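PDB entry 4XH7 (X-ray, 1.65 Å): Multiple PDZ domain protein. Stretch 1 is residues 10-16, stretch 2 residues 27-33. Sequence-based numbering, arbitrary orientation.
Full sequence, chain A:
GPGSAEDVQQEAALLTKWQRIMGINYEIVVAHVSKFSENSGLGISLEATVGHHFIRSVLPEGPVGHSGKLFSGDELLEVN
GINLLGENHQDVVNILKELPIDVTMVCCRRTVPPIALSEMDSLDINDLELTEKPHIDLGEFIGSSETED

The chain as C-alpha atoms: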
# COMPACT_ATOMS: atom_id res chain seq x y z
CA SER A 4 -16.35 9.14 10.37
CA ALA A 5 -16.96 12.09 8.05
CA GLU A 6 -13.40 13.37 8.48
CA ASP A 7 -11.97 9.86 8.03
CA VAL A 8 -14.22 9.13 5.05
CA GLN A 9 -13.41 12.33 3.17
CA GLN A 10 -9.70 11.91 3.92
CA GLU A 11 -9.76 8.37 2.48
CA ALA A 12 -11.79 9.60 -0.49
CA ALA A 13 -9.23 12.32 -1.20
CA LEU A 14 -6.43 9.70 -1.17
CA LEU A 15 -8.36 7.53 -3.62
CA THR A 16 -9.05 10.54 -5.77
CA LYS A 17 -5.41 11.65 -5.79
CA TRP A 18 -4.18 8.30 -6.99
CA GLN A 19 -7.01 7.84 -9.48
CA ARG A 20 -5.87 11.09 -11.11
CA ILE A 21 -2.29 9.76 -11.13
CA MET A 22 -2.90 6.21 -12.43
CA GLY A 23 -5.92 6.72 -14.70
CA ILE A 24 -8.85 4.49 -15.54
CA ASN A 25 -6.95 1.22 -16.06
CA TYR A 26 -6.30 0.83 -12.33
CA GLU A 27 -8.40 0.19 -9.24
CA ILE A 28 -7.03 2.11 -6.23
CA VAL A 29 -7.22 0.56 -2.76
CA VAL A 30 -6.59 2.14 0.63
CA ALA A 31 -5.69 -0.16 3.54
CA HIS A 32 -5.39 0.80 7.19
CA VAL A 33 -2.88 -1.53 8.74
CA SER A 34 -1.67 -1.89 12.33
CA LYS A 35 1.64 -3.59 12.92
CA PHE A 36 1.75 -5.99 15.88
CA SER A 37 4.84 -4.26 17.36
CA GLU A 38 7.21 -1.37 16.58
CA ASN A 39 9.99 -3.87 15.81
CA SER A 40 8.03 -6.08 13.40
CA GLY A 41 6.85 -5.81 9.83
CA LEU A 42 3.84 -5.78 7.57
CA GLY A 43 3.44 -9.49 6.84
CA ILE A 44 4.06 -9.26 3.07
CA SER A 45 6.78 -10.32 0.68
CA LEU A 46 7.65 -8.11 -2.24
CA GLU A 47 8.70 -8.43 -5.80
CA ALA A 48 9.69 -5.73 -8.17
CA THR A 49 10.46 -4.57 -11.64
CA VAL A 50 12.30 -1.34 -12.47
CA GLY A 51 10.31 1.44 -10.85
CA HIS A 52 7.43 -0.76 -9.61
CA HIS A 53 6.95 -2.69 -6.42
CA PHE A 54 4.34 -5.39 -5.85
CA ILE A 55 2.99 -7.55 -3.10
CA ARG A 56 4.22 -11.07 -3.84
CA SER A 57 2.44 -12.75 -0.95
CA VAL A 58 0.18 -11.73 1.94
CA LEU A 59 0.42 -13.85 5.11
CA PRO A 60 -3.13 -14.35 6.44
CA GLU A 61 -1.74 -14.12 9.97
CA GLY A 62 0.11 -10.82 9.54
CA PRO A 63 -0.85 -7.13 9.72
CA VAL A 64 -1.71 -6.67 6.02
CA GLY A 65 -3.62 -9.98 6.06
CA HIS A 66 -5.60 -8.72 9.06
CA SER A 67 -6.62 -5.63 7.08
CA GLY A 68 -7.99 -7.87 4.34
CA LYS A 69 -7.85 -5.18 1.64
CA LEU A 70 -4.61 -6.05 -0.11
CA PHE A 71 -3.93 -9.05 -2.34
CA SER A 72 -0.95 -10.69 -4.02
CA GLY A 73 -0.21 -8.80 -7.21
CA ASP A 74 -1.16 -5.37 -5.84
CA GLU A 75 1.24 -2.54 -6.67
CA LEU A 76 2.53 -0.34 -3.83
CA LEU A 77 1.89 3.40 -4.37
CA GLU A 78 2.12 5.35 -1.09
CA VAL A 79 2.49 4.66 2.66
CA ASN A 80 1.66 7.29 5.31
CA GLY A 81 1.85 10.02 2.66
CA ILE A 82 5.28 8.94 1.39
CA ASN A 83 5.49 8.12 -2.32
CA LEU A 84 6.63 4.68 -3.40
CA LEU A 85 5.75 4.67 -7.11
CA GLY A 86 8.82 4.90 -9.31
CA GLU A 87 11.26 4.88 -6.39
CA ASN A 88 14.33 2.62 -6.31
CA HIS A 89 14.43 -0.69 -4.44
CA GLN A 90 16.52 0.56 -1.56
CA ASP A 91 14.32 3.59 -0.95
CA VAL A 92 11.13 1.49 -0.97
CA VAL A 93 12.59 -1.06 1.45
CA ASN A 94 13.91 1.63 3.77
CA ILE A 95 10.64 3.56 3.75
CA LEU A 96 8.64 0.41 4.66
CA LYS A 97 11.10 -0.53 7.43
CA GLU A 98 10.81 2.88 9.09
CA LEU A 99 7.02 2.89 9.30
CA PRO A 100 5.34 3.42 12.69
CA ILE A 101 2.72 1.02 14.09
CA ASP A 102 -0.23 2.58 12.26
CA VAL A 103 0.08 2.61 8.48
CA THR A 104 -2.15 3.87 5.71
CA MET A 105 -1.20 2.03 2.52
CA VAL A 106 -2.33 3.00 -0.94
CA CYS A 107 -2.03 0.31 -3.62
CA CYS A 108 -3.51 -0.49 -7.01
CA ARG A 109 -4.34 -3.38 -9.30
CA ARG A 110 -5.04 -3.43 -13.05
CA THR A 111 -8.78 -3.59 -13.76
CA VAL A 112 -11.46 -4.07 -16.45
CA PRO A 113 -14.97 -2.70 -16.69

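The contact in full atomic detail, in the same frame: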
# COMPACT_ATOMS: atom_id res chain seq x y z
N GLN A 10 -11.16 12.01 4.05
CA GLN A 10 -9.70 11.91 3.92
C GLN A 10 -9.35 10.69 3.05
O GLN A 10 -8.50 10.81 2.16
CB GLN A 10 -9.02 11.83 5.28
N GLU A 11 -10.01 9.56 3.29
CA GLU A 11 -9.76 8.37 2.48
C GLU A 11 -10.21 8.61 1.03
O GLU A 11 -9.53 8.22 0.09
CB GLU A 11 -10.47 7.15 3.05
CG GLU A 11 -10.29 5.90 2.21
CD GLU A 11 -10.64 4.64 2.99
OE1 GLU A 11 -10.69 4.73 4.24
OE2 GLU A 11 -10.87 3.57 2.37
N ALA A 12 -11.35 9.27 0.85
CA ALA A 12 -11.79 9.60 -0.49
C ALA A 12 -10.81 10.48 -1.25
O ALA A 12 -10.66 10.32 -2.45
CB ALA A 12 -13.14 10.28 -0.46
N ALA A 13 -10.19 11.43 -0.56
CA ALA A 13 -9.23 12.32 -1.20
C ALA A 13 -7.99 11.53 -1.64
O ALA A 13 -7.47 11.77 -2.73
CB ALA A 13 -8.85 13.44 -0.25
N LEU A 14 -7.55 10.58 -0.82
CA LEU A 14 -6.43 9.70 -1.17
C LEU A 14 -6.74 8.89 -2.42
O LEU A 14 -5.91 8.82 -3.34
CB LEU A 14 -6.09 8.77 -0.01
CG LEU A 14 -4.87 9.04 0.82
CD1 LEU A 14 -4.61 7.80 1.63
CD2 LEU A 14 -3.68 9.43 -0.06
N LEU A 15 -7.90 8.23 -2.43
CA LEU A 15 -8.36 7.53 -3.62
C LEU A 15 -8.35 8.45 -4.84
O LEU A 15 -7.89 8.08 -5.93
CB LEU A 15 -9.78 7.01 -3.40
CG LEU A 15 -9.83 5.92 -2.35
CD1 LEU A 15 -11.27 5.65 -1.92
CD2 LEU A 15 -9.17 4.66 -2.93
N THR A 16 -8.89 9.64 -4.67
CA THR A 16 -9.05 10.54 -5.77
C THR A 16 -7.69 10.99 -6.31
O THR A 16 -7.51 11.05 -7.52
CB THR A 16 -9.89 11.77 -5.35
OG1 THR A 16 -11.25 11.36 -5.20
CG2 THR A 16 -9.85 12.82 -6.39
N GLU A 27 -7.57 0.06 -10.43
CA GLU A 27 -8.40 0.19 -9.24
C GLU A 27 -7.49 0.58 -8.08
O GLU A 27 -6.49 -0.09 -7.84
CB GLU A 27 -9.11 -1.12 -8.91
CG GLU A 27 -9.93 -1.00 -7.65
CD GLU A 27 -10.54 -2.31 -7.17
OE1 GLU A 27 -10.18 -3.40 -7.69
OE2 GLU A 27 -11.38 -2.24 -6.26
N ILE A 28 -7.82 1.67 -7.39
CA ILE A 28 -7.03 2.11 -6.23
C ILE A 28 -7.63 1.55 -4.96
O ILE A 28 -8.86 1.49 -4.84
CB ILE A 28 -6.98 3.66 -6.12
CG1 ILE A 28 -6.65 4.30 -7.47
CG2 ILE A 28 -6.00 4.11 -5.00
CD1 ILE A 28 -5.26 3.85 -8.07
N VAL A 29 -6.78 1.13 -4.01
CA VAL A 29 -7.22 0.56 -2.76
C VAL A 29 -6.49 1.25 -1.63
O VAL A 29 -5.28 1.45 -1.70
CB VAL A 29 -6.93 -0.95 -2.70
CG1 VAL A 29 -7.41 -1.51 -1.38
CG2 VAL A 29 -7.59 -1.64 -3.90
N VAL A 30 -7.22 1.63 -0.58
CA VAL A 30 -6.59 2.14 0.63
C VAL A 30 -6.73 1.12 1.76
O VAL A 30 -7.84 0.64 2.02
CB VAL A 30 -7.19 3.51 1.05
CG1 VAL A 30 -6.61 3.99 2.39
CG2 VAL A 30 -6.86 4.53 -0.01
N ALA A 31 -5.62 0.78 2.42
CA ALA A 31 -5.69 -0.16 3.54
C ALA A 31 -5.17 0.49 4.80
O ALA A 31 -4.12 1.11 4.78
CB ALA A 31 -4.90 -1.43 3.24
N HIS A 32 -5.90 0.34 5.91
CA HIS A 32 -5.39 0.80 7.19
C HIS A 32 -4.87 -0.40 7.94
O HIS A 32 -5.61 -1.37 8.23
CB HIS A 32 -6.49 1.52 7.97
CG HIS A 32 -7.01 2.72 7.25
ND1 HIS A 32 -8.18 2.71 6.52
CD2 HIS A 32 -6.49 3.96 7.11
CE1 HIS A 32 -8.37 3.89 5.97
NE2 HIS A 32 -7.35 4.67 6.30
N VAL A 33 -3.57 -0.37 8.20
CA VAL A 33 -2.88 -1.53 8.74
C VAL A 33 -2.32 -1.15 10.10
O VAL A 33 -1.88 -0.02 10.29
CB VAL A 33 -1.74 -1.96 7.78
CG1 VAL A 33 -0.89 -3.09 8.36
CG2 VAL A 33 -2.33 -2.43 6.45
O HOH W 1 -9.92 1.02 3.92

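A helix (10-16) packs against a strand (27-33) through a small apolar contact, bordered on one side by the carboxylate of Glu-11 and a bridging water, with no direct hydrogen bond between the two stretches. The axes approach to 8.5 Å with their directions 143° apart, and 301 Å² is buried, counting both sides. Val-30 is the residue most covered by the other stretch (78 Å²): its CA-to-CB bond points toward the helix, and its CG2 meets Leu-15 CD2 at 3.7 Å and, more loosely, Leu-14 CD1 at 4.3 Å. The CA-to-CB bond of Leu-15 points sideways relative to the strand, but with chi1 m and chi2 t its CD2 comes nearer, and also lies 3.8 Å from Ile-28 CG2. The branched Val-30 and Ile-28, both buried, direct CB toward the helix, though the end of Ile-28 leads away, leaving CG2 to meet Leu-15; Val-29 and Ala-31 point away. Leucine suits the helix side because its branched end is apolar and CD2 of Leu-15 reaches both CG2 methyls. At the border, where solvent still reaches polar Glu-11 and His-32, the extended Glu-11 (chi1 and chi2 both t) reaches across toward the strand. Its OE1 sits 3.0 Å from His-32 CE1, at the ring edge and near the ring plane, while the O atom of water 1 donates to Glu-11 OE2 (3.1 Å) and to Val-30 O (2.8 Å), linking side chain to strand backbone.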